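Putative alpha-N-acetylgalactosaminidase (Bacillus halodurans C-125, PDB 3CC1) probably removes terminal alpha-linked N-acetylgalactosamine from glycoconjugates by hydrolysis, with a TIM-barrel catalytic domain followed by a C-terminal beta-sandwich domain. Local coordinates at residues E29-N34 with I50-Q55; N85-A90 with K97-A102; S248-M253 with N306-C311; E255-W260 with P270-L275. All blocks are in the same frame, centred on the assembly; numbering follows the deposited sequence.

Contact 1 of 4, residues E29-N34 with I50-Q55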
loop_
_atom_site.group_PDB
_atom_site.type_symbol
_atom_site.label_atom_id
_atom_site.label_comp_id
_atom_site.label_asym_id
_atom_site.label_seq_id
_atom_site.Cartn_x
_atom_site.Cartn_y
_atom_site.Cartn_z
ATOM N N GLU A 29 13.676 26.633 35.671
ATOM C CA GLU A 29 12.413 26.983 36.322
ATOM C C GLU A 29 11.237 26.212 35.722
ATOM O O GLU A 29 10.352 25.745 36.460
ATOM C CB GLU A 29 12.165 28.487 36.240
ATOM C CG GLU A 29 10.867 28.968 36.901
ATOM C CD GLU A 29 9.652 28.820 35.987
ATOM O OE1 GLU A 29 9.815 28.934 34.733
ATOM O OE2 GLU A 29 8.528 28.630 36.526
ATOM N N GLU A 30 11.256 26.028 34.399
ATOM C CA GLU A 30 10.211 25.279 33.709
ATOM C C GLU A 30 10.290 23.805 34.089
ATOM O O GLU A 30 9.259 23.173 34.367
ATOM C CB GLU A 30 10.249 25.488 32.194
ATOM C CG GLU A 30 9.780 26.859 31.794
ATOM C CD GLU A 30 10.304 27.332 30.442
ATOM O OE1 GLU A 30 11.208 26.706 29.880
ATOM O OE2 GLU A 30 9.790 28.359 29.936
ATOM N N VAL A 31 11.503 23.248 34.133
ATOM C CA VAL A 31 11.678 21.849 34.568
ATOM C C VAL A 31 11.183 21.627 36.011
ATOM O O VAL A 31 10.450 20.674 36.281
ATOM C CB VAL A 31 13.153 21.408 34.446
ATOM C CG1 VAL A 31 13.363 20.004 35.035
ATOM C CG2 VAL A 31 13.605 21.508 32.983
ATOM N N LEU A 32 11.579 22.503 36.931
ATOM C CA LEU A 32 11.148 22.393 38.339
ATOM C C LEU A 32 9.625 22.582 38.524
ATOM O O LEU A 32 9.017 21.889 39.354
ATOM C CB LEU A 32 11.910 23.374 39.235
ATOM C CG LEU A 32 13.366 22.912 39.468
ATOM C CD1 LEU A 32 14.205 23.928 40.252
ATOM C CD2 LEU A 32 13.340 21.522 40.218
ATOM N N GLY A 33 9.027 23.511 37.780
ATOM C CA GLY A 33 7.583 23.693 37.821
ATOM C C GLY A 33 6.840 22.425 37.419
ATOM O O GLY A 33 5.913 22.020 38.067
ATOM N N ASN A 34 7.275 21.784 36.339
ATOM C CA ASN A 34 6.637 20.546 35.914
ATOM C C ASN A 34 6.879 19.404 36.904
ATOM O O ASN A 34 5.959 18.634 37.206
ATOM C CB ASN A 34 7.056 20.186 34.500
ATOM C CG ASN A 34 6.341 21.026 33.465
ATOM O OD1 ASN A 34 5.259 20.657 33.024
ATOM N ND2 ASN A 34 6.948 22.151 33.059
ATOM N N ILE A 50 11.352 13.115 34.871
ATOM C CA ILE A 50 11.385 14.514 34.415
ATOM C C ILE A 50 12.572 14.581 33.453
ATOM O O ILE A 50 13.737 14.399 33.862
ATOM C CB ILE A 50 11.520 15.491 35.610
ATOM C CG1 ILE A 50 10.242 15.441 36.507
ATOM C CG2 ILE A 50 11.864 16.940 35.136
ATOM C CD1 ILE A 50 8.980 16.071 35.858
ATOM N N VAL A 51 12.273 14.787 32.171
ATOM C CA VAL A 51 13.288 14.575 31.116
ATOM C C VAL A 51 13.503 15.818 30.288
ATOM O O VAL A 51 12.554 16.381 29.734
ATOM C CB VAL A 51 12.922 13.393 30.162
ATOM C CG1 VAL A 51 14.055 13.120 29.119
ATOM C CG2 VAL A 51 12.586 12.109 30.969
ATOM N N VAL A 52 14.776 16.214 30.208
ATOM C CA VAL A 52 15.190 17.369 29.446
ATOM C C VAL A 52 15.633 16.857 28.086
ATOM O O VAL A 52 16.506 16.009 27.961
ATOM C CB VAL A 52 16.325 18.178 30.158
ATOM C CG1 VAL A 52 16.913 19.240 29.212
ATOM C CG2 VAL A 52 15.835 18.820 31.461
ATOM N N ASP A 53 14.973 17.330 27.053
ATOM C CA ASP A 53 15.317 16.892 25.712
ATOM C C ASP A 53 16.621 17.571 25.193
ATOM O O ASP A 53 17.342 18.287 25.922
ATOM C CB ASP A 53 14.103 17.020 24.751
ATOM C CG ASP A 53 14.033 15.850 23.733
ATOM O OD1 ASP A 53 14.857 15.792 22.816
ATOM O OD2 ASP A 53 13.214 14.944 23.906
ATOM N N ILE A 54 16.912 17.312 23.927
ATOM C CA ILE A 54 18.180 17.639 23.343
ATOM C C ILE A 54 18.478 19.149 23.341
ATOM O O ILE A 54 17.580 19.991 23.456
ATOM C CB ILE A 54 18.315 17.105 21.898
ATOM C CG1 ILE A 54 17.247 17.704 20.966
ATOM C CG2 ILE A 54 18.318 15.593 21.861
ATOM C CD1 ILE A 54 17.587 17.623 19.464
ATOM N N GLN A 55 19.757 19.433 23.231
ATOM C CA GLN A 55 20.286 20.785 23.017
ATOM C C GLN A 55 20.240 21.622 24.289
ATOM O O GLN A 55 20.214 22.844 24.257
ATOM C CB GLN A 55 19.617 21.457 21.794
ATOM C CG GLN A 55 20.059 20.756 20.499
ATOM C CD GLN A 55 19.392 21.272 19.232
ATOM O OE1 GLN A 55 20.085 21.618 18.283
ATOM N NE2 GLN A 55 18.066 21.236 19.178
#

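Contact 2 of 4, residues N85-A90 with K97-A102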
loop_
_atom_site.group_PDB
_atom_site.type_symbol
_atom_site.label_atom_id
_atom_site.label_comp_id
_atom_site.label_asym_id
_atom_site.label_seq_id
_atom_site.Cartn_x
_atom_site.Cartn_y
_atom_site.Cartn_z
ATOM N N ASN A 85 22.697 30.002 31.011
ATOM C CA ASN A 85 21.609 30.995 30.964
ATOM C C ASN A 85 20.270 30.330 31.292
ATOM O O ASN A 85 19.430 30.871 32.016
ATOM C CB ASN A 85 21.559 31.687 29.593
ATOM C CG ASN A 85 21.383 30.709 28.423
ATOM O OD1 ASN A 85 22.003 29.668 28.375
ATOM N ND2 ASN A 85 20.542 31.069 27.472
ATOM N N ARG A 86 20.106 29.104 30.797
ATOM C CA ARG A 86 18.864 28.344 30.990
ATOM C C ARG A 86 18.896 27.568 32.308
ATOM O O ARG A 86 17.884 27.383 32.961
ATOM C CB ARG A 86 18.622 27.402 29.819
ATOM C CG ARG A 86 18.172 28.143 28.553
ATOM C CD ARG A 86 18.328 27.304 27.306
ATOM N NE ARG A 86 17.769 25.983 27.523
ATOM C CZ ARG A 86 18.097 24.897 26.837
ATOM N NH1 ARG A 86 18.973 24.976 25.822
ATOM N NH2 ARG A 86 17.559 23.726 27.187
ATOM N N PHE A 87 20.086 27.139 32.687
ATOM C CA PHE A 87 20.276 26.329 33.879
ATOM C C PHE A 87 21.295 27.004 34.805
ATOM O O PHE A 87 22.444 26.580 34.906
ATOM C CB PHE A 87 20.718 24.906 33.511
ATOM C CG PHE A 87 19.739 24.158 32.663
ATOM C CD1 PHE A 87 18.586 23.622 33.208
ATOM C CD2 PHE A 87 19.959 24.009 31.302
ATOM C CE1 PHE A 87 17.667 22.947 32.400
ATOM C CE2 PHE A 87 19.032 23.356 30.488
ATOM C CZ PHE A 87 17.902 22.823 31.044
ATOM N N PRO A 88 20.888 28.091 35.463
ATOM C CA PRO A 88 21.879 28.821 36.278
ATOM C C PRO A 88 22.473 28.013 37.428
ATOM O O PRO A 88 23.599 28.276 37.812
ATOM C CB PRO A 88 21.131 30.050 36.777
ATOM C CG PRO A 88 19.747 29.934 36.261
ATOM C CD PRO A 88 19.548 28.666 35.531
ATOM N N SER A 89 21.759 27.018 37.939
ATOM C CA SER A 89 22.305 26.182 39.021
ATOM C C SER A 89 23.474 25.319 38.525
ATOM O O SER A 89 24.206 24.751 39.326
ATOM C CB SER A 89 21.230 25.278 39.640
ATOM O OG SER A 89 20.706 24.313 38.689
ATOM N N ALA A 90 23.650 25.258 37.214
ATOM C CA ALA A 90 24.712 24.457 36.582
ATOM C C ALA A 90 26.067 25.145 36.652
ATOM O O ALA A 90 27.079 24.558 36.327
ATOM C CB ALA A 90 24.372 24.184 35.137
ATOM N N LYS A 97 23.759 18.450 38.643
ATOM C CA LYS A 97 23.634 17.847 39.993
ATOM C C LYS A 97 22.583 18.570 40.854
ATOM O O LYS A 97 21.766 17.935 41.458
ATOM C CB LYS A 97 24.982 17.719 40.691
ATOM C CG LYS A 97 24.961 16.971 42.073
ATOM C CD LYS A 97 24.339 15.601 41.946
ATOM C CE LYS A 97 24.525 14.705 43.207
ATOM N NZ LYS A 97 23.820 13.342 42.932
ATOM N N PRO A 98 22.567 19.909 40.874
ATOM C CA PRO A 98 21.566 20.562 41.701
ATOM C C PRO A 98 20.123 20.309 41.236
ATOM O O PRO A 98 19.214 20.162 42.043
ATOM C CB PRO A 98 21.933 22.044 41.591
ATOM C CG PRO A 98 23.394 22.039 41.283
ATOM C CD PRO A 98 23.601 20.832 40.416
ATOM N N LEU A 99 19.929 20.251 39.941
ATOM C CA LEU A 99 18.610 20.050 39.362
ATOM C C LEU A 99 18.117 18.639 39.661
ATOM O O LEU A 99 17.009 18.473 40.078
ATOM C CB LEU A 99 18.631 20.343 37.840
ATOM C CG LEU A 99 17.312 20.232 37.073
ATOM C CD1 LEU A 99 16.180 21.032 37.732
ATOM C CD2 LEU A 99 17.536 20.656 35.643
ATOM N N SER A 100 18.982 17.647 39.508
ATOM C CA SER A 100 18.618 16.281 39.779
ATOM C C SER A 100 18.369 16.086 41.258
ATOM O O SER A 100 17.471 15.365 41.616
ATOM C CB SER A 100 19.650 15.284 39.225
ATOM O OG SER A 100 20.826 15.211 39.990
ATOM N N ASP A 101 19.132 16.785 42.104
ATOM C CA ASP A 101 18.926 16.747 43.554
ATOM C C ASP A 101 17.539 17.274 43.901
ATOM O O ASP A 101 16.849 16.724 44.738
ATOM C CB ASP A 101 19.953 17.628 44.297
ATOM C CG ASP A 101 21.321 16.942 44.544
ATOM O OD1 ASP A 101 21.498 15.732 44.338
ATOM O OD2 ASP A 101 22.251 17.655 44.979
ATOM N N ALA A 102 17.152 18.394 43.296
ATOM C CA ALA A 102 15.827 18.966 43.535
ATOM C C ALA A 102 14.720 17.990 43.109
ATOM O O ALA A 102 13.678 17.868 43.759
ATOM C CB ALA A 102 15.654 20.270 42.805
HETATM O O HOH W 1 21.669 21.945 37.857
#

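Contact 3 of 4, residues S248-M253 with N306-C311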
loop_
_atom_site.group_PDB
_atom_site.type_symbol
_atom_site.label_atom_id
_atom_site.label_comp_id
_atom_site.label_asym_id
_atom_site.label_seq_id
_atom_site.Cartn_x
_atom_site.Cartn_y
_atom_site.Cartn_z
ATOM N N SER A 248 -3.165 12.669 11.038
ATOM C CA SER A 248 -2.510 11.858 10.040
ATOM C C SER A 248 -1.376 11.027 10.654
ATOM O O SER A 248 -1.159 9.867 10.276
ATOM C CB SER A 248 -1.965 12.703 8.874
ATOM O OG SER A 248 -0.877 13.477 9.354
ATOM N N LEU A 249 -0.697 11.582 11.646
ATOM C CA LEU A 249 0.351 10.823 12.352
ATOM C C LEU A 249 -0.229 9.746 13.278
ATOM O O LEU A 249 0.329 8.643 13.422
ATOM C CB LEU A 249 1.245 11.778 13.124
ATOM C CG LEU A 249 1.936 12.863 12.259
ATOM C CD1 LEU A 249 2.565 13.888 13.193
ATOM C CD2 LEU A 249 2.958 12.188 11.383
ATOM N N LEU A 250 -1.317 10.077 13.964
ATOM C CA LEU A 250 -1.951 9.072 14.854
ATOM C C LEU A 250 -2.494 7.908 14.024
ATOM O O LEU A 250 -2.241 6.721 14.314
ATOM C CB LEU A 250 -3.045 9.732 15.716
ATOM C CG LEU A 250 -3.766 8.884 16.744
ATOM C CD1 LEU A 250 -2.833 7.981 17.596
ATOM C CD2 LEU A 250 -4.669 9.811 17.646
ATOM N N TYR A 251 -3.202 8.241 12.957
ATOM C CA TYR A 251 -3.702 7.233 12.040
ATOM C C TYR A 251 -2.567 6.311 11.594
ATOM O O TYR A 251 -2.709 5.100 11.630
ATOM C CB TYR A 251 -4.315 7.853 10.791
ATOM C CG TYR A 251 -4.810 6.846 9.799
ATOM C CD1 TYR A 251 -6.082 6.343 9.893
ATOM C CD2 TYR A 251 -4.018 6.419 8.754
ATOM C CE1 TYR A 251 -6.560 5.421 8.987
ATOM C CE2 TYR A 251 -4.477 5.523 7.828
ATOM C CZ TYR A 251 -5.761 5.007 7.951
ATOM O OH TYR A 251 -6.286 4.082 7.058
ATOM N N GLN A 252 -1.459 6.885 11.152
ATOM C CA GLN A 252 -0.354 6.061 10.635
ATOM C C GLN A 252 0.302 5.208 11.689
ATOM O O GLN A 252 0.792 4.115 11.390
ATOM C CB GLN A 252 0.702 6.897 9.929
ATOM C CG GLN A 252 0.221 7.617 8.681
ATOM C CD GLN A 252 1.299 8.540 8.157
ATOM O OE1 GLN A 252 2.243 8.084 7.532
ATOM N NE2 GLN A 252 1.172 9.830 8.422
HETATM N N MSE A 253 0.270 5.678 12.935
HETATM C CA MSE A 253 0.879 4.935 14.060
HETATM C C MSE A 253 0.257 3.556 14.201
HETATM O O MSE A 253 0.939 2.615 14.576
HETATM C CB MSE A 253 0.848 5.740 15.380
HETATM C CG MSE A 253 1.903 5.270 16.432
HETATM SE SE MSE A 253 3.722 5.373 15.780
HETATM C CE MSE A 253 3.681 7.139 15.193
ATOM N N ASN A 306 -5.279 4.876 24.305
ATOM C CA ASN A 306 -5.689 3.466 24.278
ATOM C C ASN A 306 -4.631 2.593 23.589
ATOM O O ASN A 306 -4.292 1.522 24.060
ATOM C CB ASN A 306 -7.061 3.297 23.605
ATOM C CG ASN A 306 -8.222 3.729 24.510
ATOM O OD1 ASN A 306 -8.123 3.678 25.746
ATOM N ND2 ASN A 306 -9.320 4.146 23.902
ATOM N N LEU A 307 -4.123 3.057 22.462
ATOM C CA LEU A 307 -3.126 2.309 21.702
ATOM C C LEU A 307 -1.787 2.260 22.450
ATOM O O LEU A 307 -1.128 1.194 22.538
ATOM C CB LEU A 307 -2.944 2.921 20.279
ATOM C CG LEU A 307 -1.786 2.317 19.479
ATOM C CD1 LEU A 307 -2.055 0.821 19.264
ATOM C CD2 LEU A 307 -1.514 3.051 18.113
ATOM N N TRP A 308 -1.375 3.410 22.978
ATOM C CA TRP A 308 -0.145 3.543 23.754
ATOM C C TRP A 308 -0.211 2.645 24.989
ATOM O O TRP A 308 0.742 1.986 25.322
ATOM C CB TRP A 308 0.084 4.984 24.238
ATOM C CG TRP A 308 0.865 5.952 23.342
ATOM C CD1 TRP A 308 1.907 6.729 23.737
ATOM C CD2 TRP A 308 0.631 6.284 21.950
ATOM N NE1 TRP A 308 2.347 7.510 22.700
ATOM C CE2 TRP A 308 1.581 7.264 21.593
ATOM C CE3 TRP A 308 -0.260 5.836 20.978
ATOM C CZ2 TRP A 308 1.637 7.815 20.330
ATOM C CZ3 TRP A 308 -0.198 6.400 19.695
ATOM C CH2 TRP A 308 0.748 7.367 19.390
ATOM N N ALA A 309 -1.353 2.619 25.641
ATOM C CA ALA A 309 -1.552 1.742 26.825
ATOM C C ALA A 309 -1.432 0.262 26.470
ATOM O O ALA A 309 -0.652 -0.455 27.060
ATOM C CB ALA A 309 -2.924 2.005 27.480
ATOM N N ILE A 310 -2.175 -0.163 25.457
ATOM C CA ILE A 310 -2.325 -1.581 25.133
ATOM C C ILE A 310 -1.052 -2.154 24.524
ATOM O O ILE A 310 -0.818 -3.351 24.614
ATOM C CB ILE A 310 -3.530 -1.818 24.187
ATOM C CG1 ILE A 310 -4.043 -3.270 24.300
ATOM C CG2 ILE A 310 -3.163 -1.482 22.731
ATOM C CD1 ILE A 310 -5.137 -3.453 25.283
ATOM N N CYS A 311 -0.177 -1.312 23.969
ATOM C CA CYS A 311 1.077 -1.855 23.430
ATOM C C CYS A 311 2.337 -1.648 24.322
ATOM O O CYS A 311 3.446 -2.040 23.953
ATOM C CB CYS A 311 1.289 -1.408 21.985
ATOM S SG CYS A 311 1.951 0.192 21.819
#

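Contact 4 of 4, residues E255-W260 with P270-L275. Unlike the reference sequence in segment 270-275: Gly-273 (reference Asp).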
loop_
_atom_site.group_PDB
_atom_site.type_symbol
_atom_site.label_atom_id
_atom_site.label_comp_id
_atom_site.label_asym_id
_atom_site.label_seq_id
_atom_site.Cartn_x
_atom_site.Cartn_y
_atom_site.Cartn_z
ATOM N N GLU A 255 -0.866 1.459 11.872
ATOM C CA GLU A 255 -0.194 0.531 10.951
ATOM C C GLU A 255 1.268 0.275 11.344
ATOM O O GLU A 255 1.749 -0.863 11.257
ATOM C CB GLU A 255 -0.235 1.031 9.510
ATOM C CG GLU A 255 0.247 -0.012 8.488
ATOM N N ARG A 256 1.959 1.328 11.793
ATOM C CA ARG A 256 3.372 1.209 12.173
ATOM C C ARG A 256 3.517 0.286 13.381
ATOM O O ARG A 256 4.417 -0.546 13.429
ATOM C CB ARG A 256 4.018 2.574 12.429
ATOM C CG ARG A 256 4.089 3.558 11.240
ATOM C CD ARG A 256 4.463 2.853 9.919
ATOM N NE ARG A 256 5.746 2.162 10.019
ATOM C CZ ARG A 256 6.182 1.183 9.214
ATOM N NH1 ARG A 256 5.432 0.734 8.204
ATOM N NH2 ARG A 256 7.395 0.655 9.425
ATOM N N CYS A 257 2.581 0.382 14.316
ATOM C CA CYS A 257 2.511 -0.562 15.432
ATOM C C CYS A 257 2.279 -2.012 15.031
ATOM O O CYS A 257 2.945 -2.938 15.548
ATOM C CB CYS A 257 1.446 -0.175 16.432
ATOM S SG CYS A 257 1.934 1.208 17.436
ATOM N N GLU A 258 1.339 -2.228 14.121
ATOM C CA GLU A 258 1.097 -3.578 13.623
ATOM C C GLU A 258 2.356 -4.135 13.013
ATOM O O GLU A 258 2.719 -5.254 13.319
ATOM C CB GLU A 258 0.006 -3.648 12.560
ATOM C CG GLU A 258 -1.369 -3.242 13.050
ATOM C CD GLU A 258 -2.284 -2.761 11.868
ATOM O OE1 GLU A 258 -2.173 -3.389 10.779
ATOM O OE2 GLU A 258 -3.084 -1.807 12.063
ATOM N N VAL A 259 3.040 -3.340 12.191
ATOM C CA VAL A 259 4.275 -3.786 11.543
ATOM C C VAL A 259 5.395 -4.090 12.594
ATOM O O VAL A 259 6.098 -5.086 12.533
ATOM C CB VAL A 259 4.753 -2.729 10.479
ATOM C CG1 VAL A 259 6.129 -3.043 9.977
ATOM C CG2 VAL A 259 3.742 -2.665 9.312
ATOM N N TRP A 260 5.521 -3.219 13.576
ATOM C CA TRP A 260 6.501 -3.355 14.623
ATOM C C TRP A 260 6.340 -4.681 15.394
ATOM O O TRP A 260 7.321 -5.363 15.742
ATOM C CB TRP A 260 6.343 -2.167 15.575
ATOM C CG TRP A 260 7.435 -2.027 16.544
ATOM C CD1 TRP A 260 8.584 -1.273 16.405
ATOM C CD2 TRP A 260 7.517 -2.667 17.809
ATOM N NE1 TRP A 260 9.371 -1.433 17.526
ATOM C CE2 TRP A 260 8.740 -2.277 18.402
ATOM C CE3 TRP A 260 6.670 -3.521 18.515
ATOM C CZ2 TRP A 260 9.131 -2.713 19.678
ATOM C CZ3 TRP A 260 7.064 -3.978 19.776
ATOM C CH2 TRP A 260 8.300 -3.582 20.339
ATOM N N PRO A 270 7.876 -0.706 22.510
ATOM C CA PRO A 270 7.650 0.174 21.372
ATOM C C PRO A 270 7.399 1.609 21.828
ATOM O O PRO A 270 6.470 1.884 22.626
ATOM C CB PRO A 270 6.390 -0.405 20.726
ATOM C CG PRO A 270 5.621 -0.985 21.957
ATOM C CD PRO A 270 6.675 -1.480 22.887
ATOM N N ASP A 271 8.189 2.514 21.288
ATOM C CA ASP A 271 7.984 3.912 21.524
ATOM C C ASP A 271 7.109 4.538 20.447
ATOM O O ASP A 271 7.553 4.713 19.314
ATOM C CB ASP A 271 9.326 4.633 21.587
ATOM C CG ASP A 271 9.176 6.084 22.082
ATOM O OD1 ASP A 271 8.032 6.510 22.441
ATOM O OD2 ASP A 271 10.204 6.802 22.115
ATOM N N CYS A 272 5.885 4.907 20.836
ATOM C CA CYS A 272 4.897 5.448 19.904
ATOM C C CYS A 272 4.971 6.959 19.787
ATOM O O CYS A 272 4.374 7.561 18.901
ATOM C CB CYS A 272 3.488 5.028 20.311
ATOM S SG CYS A 272 3.255 3.239 20.119
ATOM N N GLY A 273 5.729 7.560 20.688
ATOM C CA GLY A 273 5.911 8.974 20.688
ATOM C C GLY A 273 5.476 9.672 21.965
ATOM O O GLY A 273 4.687 9.172 22.759
HETATM N N MSE A 274 5.977 10.879 22.142
HETATM C CA MSE A 274 5.592 11.665 23.300
HETATM C C MSE A 274 4.123 12.079 23.150
HETATM O O MSE A 274 3.591 12.128 22.032
HETATM C CB MSE A 274 6.561 12.824 23.472
HETATM C CG MSE A 274 8.011 12.339 23.940
HETATM SE SE MSE A 274 9.179 13.780 23.694
HETATM C CE MSE A 274 8.888 14.481 21.904
ATOM N N LEU A 275 3.450 12.276 24.279
ATOM C CA LEU A 275 2.008 12.636 24.287
ATOM C C LEU A 275 1.770 14.140 24.087
ATOM O O LEU A 275 2.037 14.925 24.998
ATOM C CB LEU A 275 1.337 12.175 25.590
ATOM C CG LEU A 275 1.745 10.771 26.074
ATOM C CD1 LEU A 275 1.201 10.498 27.521
ATOM C CD2 LEU A 275 1.293 9.706 25.028
#

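Contact 1 of 4, residues E29-N34 with I50-Q55
Val-31 lays its CG1 methyl against CG2 of Ile-50 at 3.4 Å, closer than two carbons usually come, so the join is tight at this point. Helix 28-41 here packs on strand 49-52 of the parallel barrel sheet, in the alternating beta-alpha order of the TIM-barrel fold. The helix and strand segments run nearly antiparallel, at 160°, with their axes 9.3 Å apart. Beta-branched residues suit so narrow a gap, because each offers two carbon branches close to the backbone. In Val-31, CG1 lies anti to the backbone N (chi1 174°) and meets Ile-50, while CG2, anti to the carbonyl carbon, is left to meet CG2 of Val-52 at 3.8 Å. The two valine side chains cross at about a right angle, whereas Val-31 and Ile-50 slide past each other in opposite directions. Ile-50 uses its other branch as well: CD1 reaches the backbone of Asn-34, 4.1 Å from its C atom. With an alanine here in place of Ile-50, CG2 and CD1 are gone, which would probably open a gap against Val-31 and take away one apolar neighbour of the Asn-34 backbone. Leu-99 and Ile-103 of the following helix, with Trp-16 of the neighbouring strand, continue the same apolar layer. Asn-34 is buried too, and its amide is satisfied by Leu-321 and Glu-320 as well as by its own helix. There, ND2 donates to Glu-30 O at 2.8 Å from above the carbonyl plane, and Asn-34 N reaches the same oxygen from the opposite face.

Contact 2 of 4, residues N85-A90 with K97-A102
Ser-89 and Pro-98 make the closest apolar touch, CB to CB at 3.8 Å, while the carbonyl oxygen Ser-89 O lies 3.4 Å from CG of the proline ring. Proline fits the first turn of helix 97-105, where a residue without a backbone N-H costs no helical bond, and its compact ring gives the short 3-10 segment 88-90 a firm surface. Deeper in, Leu-99 pushes CD2 obliquely toward the Phe-87 ring, equally near CD1 and CE1 at 4.0 Å. Phe-96 meets that ring edge-to-face, and Leu-32 of helix 28-41 packs on Leu-99.

The polar link runs through one water. It donates to Ser-89 OG at 2.7 Å and accepts from Leu-99 N at 3.2 Å, an N-H near the helix start that has no carbonyl of this helix one turn back to bond to. Ser-89 OG also bonds Glu-28 OE1, consistent with the hydroxyl giving its proton to that carboxylate while taking one from the water.

With no direct hydrogen bond between the two segments, loop and helix are held by a small apolar patch and one bridging water. Serine serves both, its CB packing on the proline while its OG links, through the water, the N-H of Leu-99 to the Glu-28 carboxylate.

Contact 3 of 4, residues S248-M253 with N306-C311
Trp-308 drives the far corner of its indole between Leu-250 and Met-253. CZ3 lies 3.7 Å from Leu-250 CD1, and CH2 lies 3.8 Å from CG of Met-253, which is present as selenomethionine. Both carbons approach the ring obliquely, and the Met-253 chain as a whole crosses the indole at about a right angle. Beside it Leu-307 brings CD2 to 4.3 Å from Met-253 C, a looser touch on the helix backbone.

Long side chains are needed because the two helical segments are well separated, with axes 12.0 Å apart and running in broadly the same direction at 34°. Neither Leu-250 nor Trp-308 sets off straight at the other helix; it is their ends that close the distance. In Leu-250, CG stands anti to the backbone N (chi1 -177°), which carries CD1 out to the indole. In Met-253 CG likewise lies anti to the backbone N (chi1 -159°), which brings it to the indole; the bends at chi2 and chi3 then fold SE and CE back.

What fixes the indole's rotation is its polar edge: NE1 donates to Gly-273 O, while Phe-243 meets the ring at a slant and Cys-272 and Leu-275 pack against it. A leucine at Trp-308 would probably fall short of Leu-250 and Met-253, opening a gap between the helices and leaving the Gly-273 carbonyl without its indole donor.

The buried contact joins helix 247-262 to helix 298-310 within the catalytic domain, and helix 298-310 in turn rests Leu-307 and Ile-310 on Trp-359 of strand 356-362, the second strand of the C-terminal antiparallel sheet.

Contact 4 of 4, residues E255-W260 with P270-L275
Pro-270 and Trp-260 account for most of the buried surface, and they meet as a CH-pi pair. CB of the proline sits 3.5 Å from the centroid of the six-membered indole ring and only 3° off its normal, while CD and the backbone N lie near the rim, the N 3.6 Å from Trp-260 CH2. A proline suits this place because its ring C-H groups carry slight positive charge and its rigid shape holds them over the aromatic face. The tryptophan, with CG anti to its own N (chi1 -169°), reaches out from helix 247-262 across to the returning loop; NE1 donates to Pro-219 O, and Pro-221 also packs on both members of the pair.

Cys-257 and Cys-272 form a second, smaller touch. Their SG atoms are 3.6 Å apart, too far for a disulfide, so they pack as two buried, weakly polar thiols. Just beyond, Asp-271 OD1 accepts from Gly-273 N at 3.1 Å in an Asx turn that shapes the loop. Gly-273, an aspartate in the reference sequence, has backbone angles at which a CB would press on the preceding carbonyl oxygen.

No hydrogen bond or disulfide crosses between residues 255-260 and 270-275; dispersion and the CH-pi attraction do the joining.

How the contacts relate
Contacts 1 and 2 come first along the chain and lie on the same side of the chain's centre, their own centres about 10 Å apart. Strand 49-52 and helix 97-105 follow each other, and the two contacts touch through Leu-32 on Leu-99 and Ala-102. Contacts 3 and 4 come later, centres about 6 Å apart; they share helix 247-262, and contact 4 is nested in the loop that contact 3 closes. The centres of contacts 1 and 3 are about 25 Å apart, on opposite sides. Contact 4 nonetheless reaches contact 1, where Met-274 approaches Asp-53. Contacts 1 and 2 thus knit early barrel elements and contacts 3 and 4 late ones, the later pair lying toward the C-terminal sandwich.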